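Local coordinates for TOG array regulator of axonemal microtubules protein 1 (Mus musculus, PDB 5DN7), which binds microtubules and promotes their polymerization through its HEAT-repeat TOG regions, serving ciliogenesis and the control of cilium length, at residues A[180-192]-A[218-230]. Numbering follows the deposited sequence.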
loop_
_atom_site.group_PDB
_atom_site.type_symbol
_atom_site.label_atom_id
_atom_site.label_comp_id
_atom_site.label_asym_id
_atom_site.label_seq_id
_atom_site.Cartn_x
_atom_site.Cartn_y
_atom_site.Cartn_z
ATOM N N LEU A 180 13.609 -3.139 -11.973
ATOM C CA LEU A 180 12.859 -2.103 -12.660
ATOM C C LEU A 180 12.166 -2.547 -13.965
ATOM O O LEU A 180 11.071 -2.065 -14.242
ATOM C CB LEU A 180 13.760 -0.894 -12.929
ATOM C CG LEU A 180 14.332 -0.186 -11.705
ATOM C CD1 LEU A 180 15.316 0.833 -12.182
ATOM C CD2 LEU A 180 13.240 0.474 -10.851
ATOM N N PRO A 181 12.797 -3.427 -14.775
ATOM C CA PRO A 181 12.053 -3.996 -15.914
ATOM C C PRO A 181 10.775 -4.712 -15.486
ATOM O O PRO A 181 9.697 -4.491 -16.049
ATOM C CB PRO A 181 13.045 -5.001 -16.525
ATOM C CG PRO A 181 14.382 -4.419 -16.218
ATOM C CD PRO A 181 14.243 -3.745 -14.860
ATOM N N LYS A 182 10.905 -5.558 -14.475
ATOM C CA LYS A 182 9.770 -6.316 -13.996
ATOM C C LYS A 182 8.689 -5.343 -13.572
ATOM O O LYS A 182 7.535 -5.466 -13.971
ATOM C CB LYS A 182 10.170 -7.232 -12.837
ATOM C CG LYS A 182 9.038 -8.139 -12.353
ATOM C CD LYS A 182 9.531 -9.168 -11.325
ATOM C CE LYS A 182 9.828 -8.511 -9.970
ATOM N NZ LYS A 182 10.290 -9.502 -8.935
ATOM N N LEU A 183 9.107 -4.348 -12.797
ATOM C CA LEU A 183 8.219 -3.339 -12.260
ATOM C C LEU A 183 7.469 -2.638 -13.390
ATOM O O LEU A 183 6.243 -2.546 -13.361
ATOM C CB LEU A 183 9.019 -2.344 -11.414
ATOM C CG LEU A 183 8.293 -1.563 -10.329
ATOM C CD1 LEU A 183 7.399 -2.469 -9.498
ATOM C CD2 LEU A 183 9.329 -0.874 -9.435
ATOM N N SER A 184 8.184 -2.179 -14.409
ATOM C CA SER A 184 7.518 -1.449 -15.476
ATOM C C SER A 184 6.564 -2.338 -16.288
ATOM O O SER A 184 5.546 -1.853 -16.791
ATOM C CB SER A 184 8.535 -0.803 -16.404
ATOM O OG SER A 184 9.369 -1.772 -16.989
ATOM N N PHE A 185 6.886 -3.623 -16.418
ATOM C CA PHE A 185 5.970 -4.531 -17.103
ATOM C C PHE A 185 4.734 -4.788 -16.273
ATOM O O PHE A 185 3.645 -4.952 -16.812
ATOM C CB PHE A 185 6.656 -5.862 -17.439
ATOM C CG PHE A 185 7.415 -5.837 -18.735
ATOM C CD1 PHE A 185 8.496 -4.991 -18.909
ATOM C CD2 PHE A 185 7.054 -6.664 -19.773
ATOM C CE1 PHE A 185 9.198 -4.954 -20.098
ATOM C CE2 PHE A 185 7.765 -6.646 -20.962
ATOM C CZ PHE A 185 8.835 -5.780 -21.117
ATOM N N ASP A 186 4.906 -4.845 -14.959
ATOM C CA ASP A 186 3.784 -5.035 -14.051
ATOM C C ASP A 186 2.901 -3.784 -13.997
ATOM O O ASP A 186 1.703 -3.876 -13.728
ATOM C CB ASP A 186 4.265 -5.382 -12.632
ATOM C CG ASP A 186 4.754 -6.827 -12.499
ATOM O OD1 ASP A 186 4.456 -7.669 -13.380
ATOM O OD2 ASP A 186 5.422 -7.129 -11.478
ATOM N N LEU A 187 3.486 -2.617 -14.253
ATOM C CA LEU A 187 2.748 -1.353 -14.107
ATOM C C LEU A 187 2.141 -0.888 -15.421
ATOM O O LEU A 187 1.193 -0.125 -15.428
ATOM C CB LEU A 187 3.656 -0.255 -13.553
ATOM C CG LEU A 187 3.875 -0.217 -12.038
ATOM C CD1 LEU A 187 4.896 0.853 -11.721
ATOM C CD2 LEU A 187 2.561 0.079 -11.301
ATOM N N ALA A 188 2.698 -1.345 -16.533
ATOM C CA ALA A 188 2.231 -0.928 -17.852
ATOM C C ALA A 188 0.711 -1.111 -18.099
ATOM O O ALA A 188 0.131 -0.309 -18.822
ATOM C CB ALA A 188 3.026 -1.665 -18.934
ATOM N N PRO A 189 0.062 -2.138 -17.502
ATOM C CA PRO A 189 -1.385 -2.216 -17.750
ATOM C C PRO A 189 -2.173 -1.033 -17.189
ATOM O O PRO A 189 -3.266 -0.728 -17.667
ATOM C CB PRO A 189 -1.794 -3.507 -17.041
ATOM C CG PRO A 189 -0.558 -4.330 -17.042
ATOM C CD PRO A 189 0.562 -3.373 -16.871
ATOM N N ALA A 190 -1.626 -0.364 -16.183
ATOM C CA ALA A 190 -2.323 0.777 -15.614
ATOM C C ALA A 190 -2.311 1.957 -16.597
ATOM O O ALA A 190 -3.155 2.856 -16.527
ATOM C CB ALA A 190 -1.692 1.161 -14.289
ATOM N N LEU A 191 -1.359 1.939 -17.524
ATOM C CA LEU A 191 -1.274 2.965 -18.560
ATOM C C LEU A 191 -2.495 2.927 -19.476
ATOM O O LEU A 191 -2.838 3.932 -20.080
ATOM C CB LEU A 191 -0.005 2.800 -19.393
ATOM C CG LEU A 191 1.349 3.137 -18.737
ATOM C CD1 LEU A 191 2.489 2.795 -19.642
ATOM C CD2 LEU A 191 1.382 4.603 -18.413
ATOM N N VAL A 192 -3.149 1.771 -19.585
ATOM C CA VAL A 192 -4.324 1.662 -20.441
ATOM C C VAL A 192 -5.595 1.370 -19.650
ATOM O O VAL A 192 -6.548 0.829 -20.192
ATOM C CB VAL A 192 -4.168 0.547 -21.510
ATOM C CG1 VAL A 192 -3.180 0.950 -22.558
ATOM C CG2 VAL A 192 -3.744 -0.777 -20.868
ATOM N N THR A 218 15.788 3.726 -21.168
ATOM C CA THR A 218 14.349 3.995 -21.310
ATOM C C THR A 218 13.703 3.022 -22.312
ATOM O O THR A 218 12.446 2.857 -22.410
ATOM C CB THR A 218 14.117 5.457 -21.762
ATOM O OG1 THR A 218 14.717 6.347 -20.816
ATOM C CG2 THR A 218 12.639 5.785 -21.892
ATOM N N ASN A 219 14.601 2.306 -22.949
ATOM C CA ASN A 219 14.274 1.411 -24.009
ATOM C C ASN A 219 13.309 0.356 -23.485
ATOM O O ASN A 219 12.425 -0.034 -24.154
ATOM C CB ASN A 219 15.560 0.768 -24.514
ATOM C CG ASN A 219 16.438 1.746 -25.277
ATOM O OD1 ASN A 219 15.965 2.743 -25.795
ATOM N ND2 ASN A 219 17.718 1.474 -25.341
ATOM N N VAL A 220 13.521 -0.082 -22.276
ATOM C CA VAL A 220 12.754 -1.117 -21.619
ATOM C C VAL A 220 11.364 -0.596 -21.275
ATOM O O VAL A 220 10.402 -1.364 -21.270
ATOM C CB VAL A 220 13.477 -1.635 -20.347
ATOM C CG1 VAL A 220 13.674 -0.527 -19.361
ATOM C CG2 VAL A 220 12.690 -2.749 -19.709
ATOM N N LEU A 221 11.261 0.715 -21.030
ATOM C CA LEU A 221 9.977 1.350 -20.760
ATOM C C LEU A 221 9.132 1.365 -22.010
ATOM O O LEU A 221 7.902 1.171 -21.958
ATOM C CB LEU A 221 10.148 2.785 -20.250
ATOM C CG LEU A 221 10.597 2.958 -18.807
ATOM C CD1 LEU A 221 10.656 4.426 -18.464
ATOM C CD2 LEU A 221 9.644 2.233 -17.880
ATOM N N PHE A 222 9.786 1.607 -23.142
ATOM C CA PHE A 222 9.034 1.555 -24.397
ATOM C C PHE A 222 8.623 0.117 -24.783
ATOM O O PHE A 222 7.560 -0.095 -25.385
ATOM C CB PHE A 222 9.837 2.217 -25.510
ATOM C CG PHE A 222 10.149 3.667 -25.235
ATOM C CD1 PHE A 222 9.255 4.456 -24.528
ATOM C CD2 PHE A 222 11.350 4.229 -25.646
ATOM C CE1 PHE A 222 9.537 5.791 -24.263
ATOM C CE2 PHE A 222 11.639 5.567 -25.380
ATOM C CZ PHE A 222 10.727 6.343 -24.687
ATOM N N LYS A 223 9.413 -0.870 -24.422
ATOM C CA LYS A 223 9.000 -2.229 -24.585
ATOM C C LYS A 223 7.808 -2.544 -23.687
ATOM O O LYS A 223 6.901 -3.197 -24.109
ATOM C CB LYS A 223 10.139 -3.185 -24.290
ATOM C CG LYS A 223 11.354 -2.932 -25.164
ATOM C CD LYS A 223 12.263 -4.127 -25.297
ATOM C CE LYS A 223 13.662 -3.832 -24.828
ATOM N NZ LYS A 223 14.108 -4.877 -23.878
ATOM N N ALA A 224 7.848 -2.077 -22.449
ATOM C CA ALA A 224 6.716 -2.220 -21.545
ATOM C C ALA A 224 5.444 -1.623 -22.158
ATOM O O ALA A 224 4.388 -2.249 -22.116
ATOM C CB ALA A 224 7.012 -1.566 -20.205
ATOM N N VAL A 225 5.548 -0.419 -22.720
ATOM C CA VAL A 225 4.405 0.195 -23.381
ATOM C C VAL A 225 3.963 -0.679 -24.566
ATOM O O VAL A 225 2.770 -0.787 -24.864
ATOM C CB VAL A 225 4.719 1.630 -23.877
ATOM C CG1 VAL A 225 3.552 2.202 -24.706
ATOM C CG2 VAL A 225 5.084 2.572 -22.701
ATOM N N ASP A 226 4.919 -1.320 -25.233
ATOM C CA ASP A 226 4.559 -2.160 -26.368
ATOM C C ASP A 226 3.699 -3.334 -25.933
ATOM O O ASP A 226 2.813 -3.737 -26.666
ATOM C CB ASP A 226 5.793 -2.680 -27.098
ATOM C CG ASP A 226 6.355 -1.669 -28.063
ATOM O OD1 ASP A 226 5.590 -0.785 -28.504
ATOM O OD2 ASP A 226 7.561 -1.762 -28.379
ATOM N N THR A 227 3.961 -3.888 -24.747
ATOM C CA THR A 227 3.137 -5.006 -24.274
ATOM C C THR A 227 1.656 -4.660 -23.991
ATOM O O THR A 227 0.834 -5.565 -23.777
ATOM C CB THR A 227 3.725 -5.643 -22.991
ATOM O OG1 THR A 227 3.503 -4.791 -21.866
ATOM C CG2 THR A 227 5.204 -5.898 -23.158
ATOM N N VAL A 228 1.290 -3.381 -23.988
ATOM C CA VAL A 228 -0.099 -3.062 -23.685
ATOM C C VAL A 228 -0.778 -2.204 -24.745
ATOM O O VAL A 228 -1.950 -1.903 -24.600
ATOM C CB VAL A 228 -0.256 -2.336 -22.324
ATOM C CG1 VAL A 228 0.321 -3.175 -21.190
ATOM C CG2 VAL A 228 0.358 -0.959 -22.375
ATOM N N GLU A 229 -0.071 -1.800 -25.798
ATOM C CA GLU A 229 -0.744 -1.055 -26.861
ATOM C C GLU A 229 -0.369 -1.456 -28.296
ATOM O O GLU A 229 -1.194 -2.035 -29.002
ATOM C CB GLU A 229 -0.514 0.446 -26.689
ATOM C CG GLU A 229 -1.190 1.276 -27.791
ATOM C CD GLU A 229 -2.003 2.450 -27.262
ATOM O OE1 GLU A 229 -3.160 2.228 -26.827
ATOM O OE2 GLU A 229 -1.488 3.594 -27.289
ATOM N N LEU A 230 0.845 -1.140 -28.737
ATOM C CA LEU A 230 1.247 -1.376 -30.140
ATOM C C LEU A 230 0.404 -0.530 -31.100
ATOM O O LEU A 230 0.942 0.242 -31.899
ATOM C CB LEU A 230 1.125 -2.857 -30.537
ATOM C CG LEU A 230 2.024 -3.917 -29.910
ATOM C CD1 LEU A 230 1.893 -5.242 -30.677
ATOM C CD2 LEU A 230 3.474 -3.467 -29.862
HETATM O O HOH W 1 3.192 -6.144 -19.257
#
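F185 lies along the backbone of helix 219-226, one face of its ring over A224. The CA of A224 stands 4.2 Å from the ring centroid, a CH-pi contact. CG of F185 sits beside its own backbone N, anti to the carbonyl carbon (chi1 -85°), which carries the ring across to the other helix. T227 meets the ring crosswise, its CG2 3.5 Å from CE2 of F185, while its hydroxyl turns back to donate to A224 O on a lone pair. A water donates to both F185 O and T227 OG1, bridging the segments, which share no direct hydrogen bond.

Deeper in, S184 presents CB to the CD2 of L221 at 3.6 Å. Its OG, turned in between the backbone N and carbonyl carbon, donates to P181 O, tilted 30° from the carbonyl plane, so this buried hydroxyl is satisfied within its own helix. An alanine here removes the hydroxyl and would probably leave P181 O with F185 N as its remaining donor from this helix. A188 fits its methyl against A224 O (3.5 Å), and both methyls of V228 lie close to A188 O. At the far end the side chains of L191 and V225 cross at about a right angle, CD1 of L191 meeting CG2 of V225 at 4.0 Å, and V192 packs on V228.

L221 also touches F206 of helix 196-213. With axes 8.8 Å apart and crossing at -29°, the two helices pack near-parallel, as neighbouring helices do in the HEAT-type solenoid of a TOG domain, here TOG 2.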